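Local structure of putative glycoside hydrolase (Bacteroides thetaiotaomicron VPI-5482, 3HBZ) at residues T94-I99 with L204-I209; Y212-Y217 with E335-S340; A243-T248 with G304-A309. The protein is of uncertain function but binds calcium and, as a putative glycoside hydrolase, may take part in carbohydrate metabolism. One frame throughout, in Å; residues are numbered along the deposited sequence.

Interaction 1. Residues T94-I99 with L204-I209. With NA (sodium ion), chain D; ACT (acetate ion), chain H.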
loop_
_atom_site.group_PDB
_atom_site.type_symbol
_atom_site.label_atom_id
_atom_site.label_comp_id
_atom_site.label_asym_id
_atom_site.label_seq_id
_atom_site.Cartn_x
_atom_site.Cartn_y
_atom_site.Cartn_z
ATOM N N THR A 94 -8.310 -11.070 10.472
ATOM C CA THR A 94 -9.382 -10.175 10.849
ATOM C C THR A 94 -9.907 -9.473 9.596
ATOM O O THR A 94 -9.310 -9.537 8.543
ATOM C CB THR A 94 -8.886 -9.104 11.856
ATOM O OG1 THR A 94 -7.677 -8.532 11.366
ATOM C CG2 THR A 94 -8.637 -9.738 13.210
ATOM N N GLU A 95 -11.056 -8.836 9.723
ATOM C CA GLU A 95 -11.632 -8.109 8.614
ATOM C C GLU A 95 -10.916 -6.760 8.458
ATOM O O GLU A 95 -10.280 -6.289 9.379
ATOM C CB GLU A 95 -13.150 -8.003 8.794
ATOM C CG GLU A 95 -13.651 -7.190 9.964
ATOM C CD GLU A 95 -15.181 -7.337 10.202
ATOM O OE1 GLU A 95 -15.806 -8.303 9.685
ATOM O OE2 GLU A 95 -15.742 -6.487 10.929
ATOM N N LEU A 96 -10.951 -6.183 7.258
ATOM C CA LEU A 96 -10.216 -4.948 6.982
ATOM C C LEU A 96 -10.520 -3.880 8.050
ATOM O O LEU A 96 -11.658 -3.719 8.448
ATOM C CB LEU A 96 -10.635 -4.437 5.601
ATOM C CG LEU A 96 -9.663 -3.579 4.836
ATOM C CD1 LEU A 96 -8.279 -4.273 4.691
ATOM C CD2 LEU A 96 -10.262 -3.195 3.460
ATOM N N ALA A 97 -9.512 -3.140 8.478
ATOM C CA ALA A 97 -9.701 -2.030 9.430
ATOM C C ALA A 97 -10.419 -0.910 8.678
ATOM O O ALA A 97 -10.218 -0.769 7.473
ATOM C CB ALA A 97 -8.311 -1.515 9.911
ATOM N N THR A 98 -11.224 -0.115 9.387
ATOM C CA THR A 98 -12.026 0.961 8.758
ATOM C C THR A 98 -11.947 2.338 9.450
ATOM O O THR A 98 -12.610 3.279 9.011
ATOM C CB THR A 98 -13.523 0.574 8.658
ATOM O OG1 THR A 98 -14.119 0.526 9.969
ATOM C CG2 THR A 98 -13.690 -0.767 7.927
ATOM N N ILE A 99 -11.142 2.444 10.507
ATOM C CA ILE A 99 -11.003 3.686 11.276
ATOM C C ILE A 99 -9.527 4.032 11.301
ATOM O O ILE A 99 -8.734 3.261 11.821
ATOM C CB ILE A 99 -11.538 3.536 12.729
ATOM C CG1 ILE A 99 -13.007 3.095 12.743
ATOM C CG2 ILE A 99 -11.330 4.829 13.553
ATOM C CD1 ILE A 99 -14.003 4.173 12.502
ATOM N N LEU A 204 -7.596 -4.718 -0.849
ATOM C CA LEU A 204 -7.591 -5.938 -0.085
ATOM C C LEU A 204 -9.047 -6.391 0.087
ATOM O O LEU A 204 -9.981 -5.601 -0.120
ATOM C CB LEU A 204 -6.914 -5.728 1.267
ATOM C CG LEU A 204 -5.371 -5.562 1.260
ATOM C CD1 LEU A 204 -4.838 -5.240 2.704
ATOM C CD2 LEU A 204 -4.704 -6.781 0.673
ATOM N N PRO A 205 -9.254 -7.654 0.462
ATOM C CA PRO A 205 -10.640 -8.150 0.540
ATOM C C PRO A 205 -11.476 -7.417 1.594
ATOM O O PRO A 205 -10.948 -7.065 2.654
ATOM C CB PRO A 205 -10.463 -9.625 0.888
ATOM C CG PRO A 205 -9.120 -9.957 0.332
ATOM C CD PRO A 205 -8.283 -8.743 0.622
ATOM N N PHE A 206 -12.743 -7.137 1.258
ATOM C CA PHE A 206 -13.671 -6.392 2.135
ATOM C C PHE A 206 -15.041 -7.043 2.031
ATOM O O PHE A 206 -15.523 -7.294 0.918
ATOM C CB PHE A 206 -13.722 -4.920 1.692
ATOM C CG PHE A 206 -14.486 -4.026 2.641
ATOM C CD1 PHE A 206 -14.045 -3.830 3.944
ATOM C CD2 PHE A 206 -15.670 -3.396 2.222
ATOM C CE1 PHE A 206 -14.776 -3.019 4.836
ATOM C CE2 PHE A 206 -16.389 -2.588 3.075
ATOM C CZ PHE A 206 -15.945 -2.403 4.418
ATOM N N ARG A 207 -15.656 -7.371 3.166
ATOM C CA ARG A 207 -16.898 -8.162 3.154
ATOM C C ARG A 207 -18.146 -7.377 3.592
ATOM O O ARG A 207 -19.128 -7.957 3.994
ATOM C CB ARG A 207 -16.745 -9.449 3.993
ATOM C CG ARG A 207 -15.627 -10.389 3.519
ATOM C CD ARG A 207 -15.486 -11.611 4.437
ATOM N NE ARG A 207 -14.187 -12.287 4.234
ATOM C CZ ARG A 207 -14.003 -13.550 3.835
ATOM N NH1 ARG A 207 -15.028 -14.336 3.571
ATOM N NH2 ARG A 207 -12.770 -14.040 3.703
ATOM N N HIS A 208 -18.127 -6.056 3.455
ATOM C CA HIS A 208 -19.339 -5.220 3.664
ATOM C C HIS A 208 -19.525 -4.320 2.428
ATOM O O HIS A 208 -18.657 -4.279 1.565
ATOM C CB HIS A 208 -19.199 -4.342 4.915
ATOM C CG HIS A 208 -18.775 -5.093 6.133
ATOM N ND1 HIS A 208 -19.619 -5.957 6.802
ATOM C CD2 HIS A 208 -17.586 -5.133 6.791
ATOM C CE1 HIS A 208 -18.974 -6.482 7.835
ATOM N NE2 HIS A 208 -17.738 -6.002 7.848
ATOM N N ILE A 209 -20.638 -3.589 2.387
ATOM C CA ILE A 209 -20.963 -2.687 1.308
ATOM C C ILE A 209 -20.553 -1.314 1.779
ATOM O O ILE A 209 -21.215 -0.732 2.653
ATOM C CB ILE A 209 -22.465 -2.704 0.962
ATOM C CG1 ILE A 209 -22.898 -4.091 0.461
ATOM C CG2 ILE A 209 -22.766 -1.666 -0.136
ATOM C CD1 ILE A 209 -24.411 -4.235 0.213
HETATM NA NA NA D . -7.521 1.685 13.135
HETATM C C ACT H . -13.866 -6.820 6.159
HETATM O O ACT H . -14.774 -7.348 5.617
HETATM O OXT ACT H . -12.825 -7.434 5.757
HETATM C CH3 ACT H . -14.049 -5.585 7.110
HETATM O O HOH W 1 -5.461 1.246 14.606
HETATM O O HOH W 2 -8.899 2.589 15.359
HETATM O O HOH W 3 -7.684 -0.455 13.442
HETATM O O HOH W 4 -6.095 4.086 13.302
#

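Interaction 2. Residues Y212-Y217 with E335-S340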
loop_
_atom_site.group_PDB
_atom_site.type_symbol
_atom_site.label_atom_id
_atom_site.label_comp_id
_atom_site.label_asym_id
_atom_site.label_seq_id
_atom_site.Cartn_x
_atom_site.Cartn_y
_atom_site.Cartn_z
ATOM N N TYR A 212 -19.608 5.325 2.258
ATOM C CA TYR A 212 -18.927 6.633 2.266
ATOM C C TYR A 212 -17.504 6.478 2.734
ATOM O O TYR A 212 -17.211 5.570 3.536
ATOM C CB TYR A 212 -19.575 7.629 3.253
ATOM C CG TYR A 212 -20.993 7.980 2.917
ATOM C CD1 TYR A 212 -22.023 7.223 3.410
ATOM C CD2 TYR A 212 -21.297 9.029 2.054
ATOM C CE1 TYR A 212 -23.329 7.486 3.087
ATOM C CE2 TYR A 212 -22.642 9.324 1.730
ATOM C CZ TYR A 212 -23.634 8.526 2.255
ATOM O OH TYR A 212 -24.955 8.731 2.023
ATOM N N LEU A 213 -16.618 7.328 2.182
ATOM C CA LEU A 213 -15.265 7.535 2.694
ATOM C C LEU A 213 -15.265 8.971 3.251
ATOM O O LEU A 213 -15.499 9.921 2.491
ATOM C CB LEU A 213 -14.235 7.460 1.572
ATOM C CG LEU A 213 -12.781 7.721 2.024
ATOM C CD1 LEU A 213 -12.328 6.655 3.033
ATOM C CD2 LEU A 213 -11.843 7.717 0.827
ATOM N N ALA A 214 -14.981 9.122 4.542
ATOM C CA ALA A 214 -15.049 10.401 5.233
ATOM C C ALA A 214 -13.731 10.658 5.945
ATOM O O ALA A 214 -13.018 9.721 6.243
ATOM C CB ALA A 214 -16.229 10.413 6.261
ATOM N N GLY A 215 -13.395 11.933 6.141
ATOM C CA GLY A 215 -12.224 12.310 6.907
ATOM C C GLY A 215 -11.905 13.766 6.767
ATOM O O GLY A 215 -12.739 14.538 6.288
ATOM N N TYR A 216 -10.701 14.155 7.205
ATOM C CA TYR A 216 -10.288 15.539 7.112
ATOM C C TYR A 216 -8.983 15.711 6.345
ATOM O O TYR A 216 -8.091 14.860 6.434
ATOM C CB TYR A 216 -10.130 16.135 8.521
ATOM C CG TYR A 216 -11.441 16.298 9.204
ATOM C CD1 TYR A 216 -12.006 15.241 9.905
ATOM C CD2 TYR A 216 -12.155 17.507 9.120
ATOM C CE1 TYR A 216 -13.222 15.382 10.531
ATOM C CE2 TYR A 216 -13.377 17.660 9.759
ATOM C CZ TYR A 216 -13.902 16.576 10.441
ATOM O OH TYR A 216 -15.098 16.670 11.061
ATOM N N TYR A 217 -8.840 16.864 5.669
ATOM C CA TYR A 217 -7.596 17.184 4.991
ATOM C C TYR A 217 -7.237 18.643 5.065
ATOM O O TYR A 217 -8.072 19.498 5.334
ATOM C CB TYR A 217 -7.601 16.725 3.529
ATOM C CG TYR A 217 -8.306 17.663 2.600
ATOM C CD1 TYR A 217 -9.707 17.695 2.549
ATOM C CD2 TYR A 217 -7.598 18.517 1.761
ATOM C CE1 TYR A 217 -10.376 18.548 1.678
ATOM C CE2 TYR A 217 -8.258 19.403 0.914
ATOM C CZ TYR A 217 -9.654 19.400 0.868
ATOM O OH TYR A 217 -10.321 20.262 0.034
ATOM N N GLU A 335 -12.519 7.565 7.941
ATOM C CA GLU A 335 -13.327 6.395 8.175
ATOM C C GLU A 335 -13.860 5.807 6.880
ATOM O O GLU A 335 -14.424 6.509 6.043
ATOM C CB GLU A 335 -14.510 6.742 9.125
ATOM C CG GLU A 335 -15.191 5.506 9.558
ATOM C CD GLU A 335 -16.254 5.699 10.619
ATOM O OE1 GLU A 335 -16.551 6.855 10.989
ATOM O OE2 GLU A 335 -16.780 4.656 11.069
ATOM N N LEU A 336 -13.732 4.499 6.728
ATOM C CA LEU A 336 -14.508 3.771 5.711
ATOM C C LEU A 336 -15.856 3.340 6.317
ATOM O O LEU A 336 -15.925 2.430 7.161
ATOM C CB LEU A 336 -13.695 2.560 5.228
ATOM C CG LEU A 336 -14.367 1.725 4.143
ATOM C CD1 LEU A 336 -14.717 2.577 2.917
ATOM C CD2 LEU A 336 -13.446 0.495 3.808
ATOM N N ILE A 337 -16.931 4.018 5.915
ATOM C CA ILE A 337 -18.270 3.763 6.460
ATOM C C ILE A 337 -18.966 2.774 5.526
ATOM O O ILE A 337 -18.941 2.940 4.302
ATOM C CB ILE A 337 -19.109 5.088 6.570
ATOM C CG1 ILE A 337 -18.362 6.115 7.467
ATOM C CG2 ILE A 337 -20.561 4.827 7.129
ATOM C CD1 ILE A 337 -18.843 7.575 7.311
ATOM N N TYR A 338 -19.551 1.746 6.119
ATOM C CA TYR A 338 -20.267 0.707 5.393
ATOM C C TYR A 338 -21.673 0.427 5.970
ATOM O O TYR A 338 -22.003 0.777 7.120
ATOM C CB TYR A 338 -19.448 -0.580 5.377
ATOM C CG TYR A 338 -19.083 -1.148 6.722
ATOM C CD1 TYR A 338 -19.944 -2.014 7.382
ATOM C CD2 TYR A 338 -17.870 -0.823 7.334
ATOM C CE1 TYR A 338 -19.620 -2.559 8.625
ATOM C CE2 TYR A 338 -17.523 -1.377 8.576
ATOM C CZ TYR A 338 -18.410 -2.245 9.204
ATOM O OH TYR A 338 -18.111 -2.786 10.412
ATOM N N ARG A 339 -22.511 -0.182 5.146
ATOM C CA ARG A 339 -23.913 -0.397 5.535
ATOM C C ARG A 339 -24.016 -1.444 6.642
ATOM O O ARG A 339 -23.340 -2.473 6.544
ATOM C CB ARG A 339 -24.722 -0.851 4.350
ATOM C CG ARG A 339 -26.230 -1.020 4.701
ATOM C CD ARG A 339 -27.050 -1.237 3.457
ATOM N NE ARG A 339 -26.831 -0.068 2.621
ATOM C CZ ARG A 339 -26.703 -0.082 1.302
ATOM N NH1 ARG A 339 -26.776 -1.237 0.627
ATOM N NH2 ARG A 339 -26.486 1.078 0.660
ATOM N N SER A 340 -24.858 -1.200 7.669
ATOM C CA SER A 340 -25.067 -2.212 8.746
ATOM C C SER A 340 -25.861 -3.411 8.216
ATOM O O SER A 340 -26.818 -3.224 7.468
ATOM C CB SER A 340 -25.727 -1.630 10.029
ATOM O OG SER A 340 -26.774 -0.706 9.751
#

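Interaction 3. Residues A243-T248 with G304-A309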
loop_
_atom_site.group_PDB
_atom_site.type_symbol
_atom_site.label_atom_id
_atom_site.label_comp_id
_atom_site.label_asym_id
_atom_site.label_seq_id
_atom_site.Cartn_x
_atom_site.Cartn_y
_atom_site.Cartn_z
ATOM N N ALA A 243 -11.624 5.944 -3.464
ATOM C CA ALA A 243 -11.758 4.556 -3.038
ATOM C C ALA A 243 -12.474 3.797 -4.139
ATOM O O ALA A 243 -13.276 4.381 -4.892
ATOM C CB ALA A 243 -12.522 4.431 -1.694
ATOM N N ILE A 244 -12.121 2.521 -4.285
ATOM C CA ILE A 244 -12.718 1.647 -5.304
ATOM C C ILE A 244 -13.075 0.307 -4.648
ATOM O O ILE A 244 -12.484 -0.093 -3.651
ATOM C CB ILE A 244 -11.795 1.445 -6.501
ATOM C CG1 ILE A 244 -10.429 0.871 -6.054
ATOM C CG2 ILE A 244 -11.571 2.750 -7.237
ATOM C CD1 ILE A 244 -9.415 0.639 -7.211
HETATM N N MSE A 245 -14.103 -0.323 -5.179
HETATM C CA MSE A 245 -14.494 -1.686 -4.858
HETATM C C MSE A 245 -14.564 -2.415 -6.196
HETATM O O MSE A 245 -15.184 -1.916 -7.167
HETATM C CB MSE A 245 -15.847 -1.716 -4.220
HETATM C CG MSE A 245 -16.171 -3.060 -3.610
HETATM SE SE MSE A 245 -17.936 -3.053 -2.962
HETATM C CE MSE A 245 -17.863 -4.744 -1.954
ATOM N N TYR A 246 -13.903 -3.561 -6.263
ATOM C CA TYR A 246 -13.943 -4.406 -7.445
ATOM C C TYR A 246 -13.979 -5.886 -7.100
ATOM O O TYR A 246 -13.517 -6.319 -6.049
ATOM C CB TYR A 246 -12.717 -4.120 -8.346
ATOM C CG TYR A 246 -11.391 -4.382 -7.671
ATOM C CD1 TYR A 246 -10.789 -3.434 -6.852
ATOM C CD2 TYR A 246 -10.736 -5.612 -7.824
ATOM C CE1 TYR A 246 -9.535 -3.674 -6.244
ATOM C CE2 TYR A 246 -9.491 -5.869 -7.187
ATOM C CZ TYR A 246 -8.899 -4.916 -6.422
ATOM O OH TYR A 246 -7.705 -5.241 -5.778
ATOM N N GLU A 247 -14.514 -6.658 -8.029
ATOM C CA GLU A 247 -14.555 -8.083 -7.927
ATOM C C GLU A 247 -13.221 -8.711 -8.410
ATOM O O GLU A 247 -12.727 -8.384 -9.489
ATOM C CB GLU A 247 -15.692 -8.607 -8.803
ATOM C CG GLU A 247 -15.834 -10.121 -8.682
ATOM C CD GLU A 247 -17.062 -10.671 -9.415
ATOM O OE1 GLU A 247 -17.884 -9.862 -9.885
ATOM O OE2 GLU A 247 -17.193 -11.918 -9.477
ATOM N N THR A 248 -12.658 -9.609 -7.602
ATOM C CA THR A 248 -11.429 -10.295 -7.956
ATOM C C THR A 248 -11.752 -11.560 -8.746
ATOM O O THR A 248 -12.875 -12.013 -8.769
ATOM C CB THR A 248 -10.604 -10.654 -6.713
ATOM O OG1 THR A 248 -11.401 -11.418 -5.824
ATOM C CG2 THR A 248 -10.127 -9.399 -5.986
ATOM N N GLY A 304 -15.794 -13.170 0.224
ATOM C CA GLY A 304 -14.568 -12.399 0.087
ATOM C C GLY A 304 -14.073 -12.175 -1.342
ATOM O O GLY A 304 -12.876 -11.936 -1.546
ATOM N N LYS A 305 -14.988 -12.209 -2.309
ATOM C CA LYS A 305 -14.683 -11.994 -3.739
ATOM C C LYS A 305 -14.585 -10.524 -4.157
ATOM O O LYS A 305 -14.370 -10.249 -5.334
ATOM C CB LYS A 305 -15.762 -12.655 -4.621
ATOM C CG LYS A 305 -15.935 -14.152 -4.467
ATOM C CD LYS A 305 -14.639 -14.888 -4.730
ATOM C CE LYS A 305 -14.834 -16.415 -4.837
ATOM N NZ LYS A 305 -13.475 -17.051 -4.894
ATOM N N TYR A 306 -14.731 -9.583 -3.217
ATOM C CA TYR A 306 -14.557 -8.148 -3.533
ATOM C C TYR A 306 -13.436 -7.575 -2.701
ATOM O O TYR A 306 -13.271 -7.932 -1.530
ATOM C CB TYR A 306 -15.852 -7.319 -3.295
ATOM C CG TYR A 306 -17.035 -7.732 -4.156
ATOM C CD1 TYR A 306 -17.178 -7.277 -5.470
ATOM C CD2 TYR A 306 -18.013 -8.571 -3.659
ATOM C CE1 TYR A 306 -18.246 -7.664 -6.260
ATOM C CE2 TYR A 306 -19.098 -8.947 -4.435
ATOM C CZ TYR A 306 -19.205 -8.490 -5.742
ATOM O OH TYR A 306 -20.274 -8.894 -6.513
ATOM N N ASN A 307 -12.664 -6.688 -3.329
ATOM C CA ASN A 307 -11.664 -5.918 -2.667
ATOM C C ASN A 307 -12.063 -4.470 -2.661
ATOM O O ASN A 307 -12.730 -3.968 -3.594
ATOM C CB ASN A 307 -10.325 -6.002 -3.419
ATOM C CG ASN A 307 -9.579 -7.301 -3.184
ATOM O OD1 ASN A 307 -10.093 -8.228 -2.542
ATOM N ND2 ASN A 307 -8.347 -7.376 -3.723
ATOM N N VAL A 308 -11.561 -3.770 -1.649
ATOM C CA VAL A 308 -11.683 -2.343 -1.577
ATOM C C VAL A 308 -10.290 -1.781 -1.456
ATOM O O VAL A 308 -9.438 -2.365 -0.758
ATOM C CB VAL A 308 -12.543 -1.880 -0.363
ATOM C CG1 VAL A 308 -12.349 -0.361 -0.159
ATOM C CG2 VAL A 308 -14.045 -2.208 -0.627
ATOM N N ALA A 309 -10.059 -0.659 -2.139
ATOM C CA ALA A 309 -8.877 0.183 -1.951
ATOM C C ALA A 309 -9.281 1.604 -1.605
ATOM O O ALA A 309 -10.286 2.125 -2.123
ATOM C CB ALA A 309 -8.003 0.207 -3.240
HETATM O O HOH W 5 -20.111 -8.414 -9.039
HETATM O O HOH W 6 -11.095 -10.621 -3.056
#

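Interaction 1. Residues T94-I99 with L204-I209
L96 and T98 meet the ring of F206, L96 at its edge and T98 obliquely. The contact is loop packing: the linker 95-98, between strands 84-92 and 99-100, runs at 84° to the chain direction of 204-208, which begins at the end of strand 200-205. CB of L96 lies near the F206 ring plane, 3.8 Å from F206 CD1. One face of the same ring is covered near its rim by the backbone N of H208. The H208 ring receives E95 at its edge: E95 OE1 lies 3.5 Å from H208 NE2, with carboxylate and ring planes 89° apart. The pair is not a hydrogen bond; H208 ND1 is bonded to E341, and the ring stacks on Y338. F206 CZ also lies in plane at the H208 edge. In L96, CD1 is turned back beside CA (chi2 54°) and reaches L204 CB, 4.0 Å away.

No direct hydrogen bond joins the two segments. An acetate ion, probably from the crystallisation liquor, bridges them. L96 N donates to OXT of the acetate, and R207 N donates to its O. Its CH3 sits at the H208 edge and obliquely to F206. E95 CB is modelled too close to the acetate, so its exact placement is doubtful. Where the linker enters strand 99-100, a sodium ion is bound by E116, four waters and I99 O, the last at 2.4 Å from the sodium.

Interaction 2. Residues Y212-Y217 with E335-S340
Y212 and I337, and likewise A214 and E335, are antiparallel hydrogen-bonded pairs. L213 and L336 between them form the non-hydrogen-bonded pair. This is a regular antiparallel ladder of neighbouring strands, with axes 5.0 Å apart at closest approach and N-to-C directions 148° apart.

Four backbone bonds hold it. Y212 N donates to I337 O at 3.2 Å. I337 N returns a bond to Y212 O at 2.9 Å. In the next ring of bonds A214 N donates to E335 O, and E335 N donates to A214 O at 2.8 Å.

The apolar contacts across the ladder are few. On the face bearing Y212, A214, E335 and I337, the CD1 methyl of I337 touches two residues of the opposite strand. It is 4.0 Å from A214 CB. It is also 4.1 Å from Y212 CB. I337 CD1 is anti to CA (chi2 162°), and this extended position carries the methyl to both. The Y212 ring leads away from I337 and forms a cation-pi contact with K285.

On the other face the leucines pack against backbone. L213 CD1 lies 3.7 Å from E335 O. L336 CD1 lies 3.9 Å from Y212 O. L336 also meets F206, Y100 and F288.

The ladder thus fixes strand 210-220 to a strand with a metal-binding residue: strand 328-338 also carries D332, a ligand of a calcium ion. Strand 210-220 is flanked by strand 281-290 and strand 328-338. Backbone bonds L213 with L286 and G215 with F284 tie it to the former. On its other edge, strand 328-338 bonds from L336 N to T98 O, in the linker leading into strand 99-100.

Interaction 3. Residues A243-T248 with G304-A309
Y246 CG sits between the backbone N and the carbonyl carbon (chi1 60°), which brings its ring beside N307. N307 CB lies over one face of that ring, offset toward the rim. It is a CH-pi contact, with N307 CB 3.9 Å from the centroid of the Y246 ring. N307 CG is anti to its own carbonyl carbon (chi1 -77°) and lies 3.5 Å from T248 CG2.

On the face of the sheet that carries M245, Y306 and V308, M245 is a selenomethionine with an extended chain. Its CE methyl reaches Y306 CB at 3.5 Å, and its SE makes an oblique Met-aromatic contact with the Y306 ring. M245 CG also touches V308 CG2, at 3.8 Å. Beside them E247 CB lies 3.7 Å from Y306 CE1.

The backbones form an antiparallel ladder. I244 with A309 and Y246 with N307 are hydrogen-bonded pairs, with I244 N 2.9 Å from A309 O. T248 N adds a bond to K305 O just beyond the strand. CA-H...O contacts, such as M245 CA to N307 O, lie between these bonds. G304 ends helix 298-303 in a Schellman motif, and the chain then enters strand 306-313.

Polar tips find partners at the margins. Y246 OH bonds to F202 O, Y306 OH to D297 N, and E247 OE2 forms a salt bridge with K300. One water joins E247 OE1 to Y306 OH, and another joins T248 OG1 to G304 O. The chemistry implies a mostly buried strand pair, apolar at M245, V308, I244 and A309, with polar tips held by outside partners and water.

How the interactions relate
Along the chain interaction 1 closes before the other two open. Interaction 3 is nested within the loop closed by interaction 2. Centres of interactions 1 and 3 are about 10 Å apart, those of 1 and 2 about 12 Å, and those of 2 and 3 about 16 Å. Strand 200-205 is a neighbour of strand 306-313, so interaction 1 adjoins interaction 3 through L204 and V308. T98 O and L336 N, 2.8 Å apart, probably bond interaction 1 to interaction 2. L213 also packs on A243, and L336 on V308. Together the contacts join the linker before strand 99-100 to the antiparallel strands of the putative carbohydrate metabolism domain.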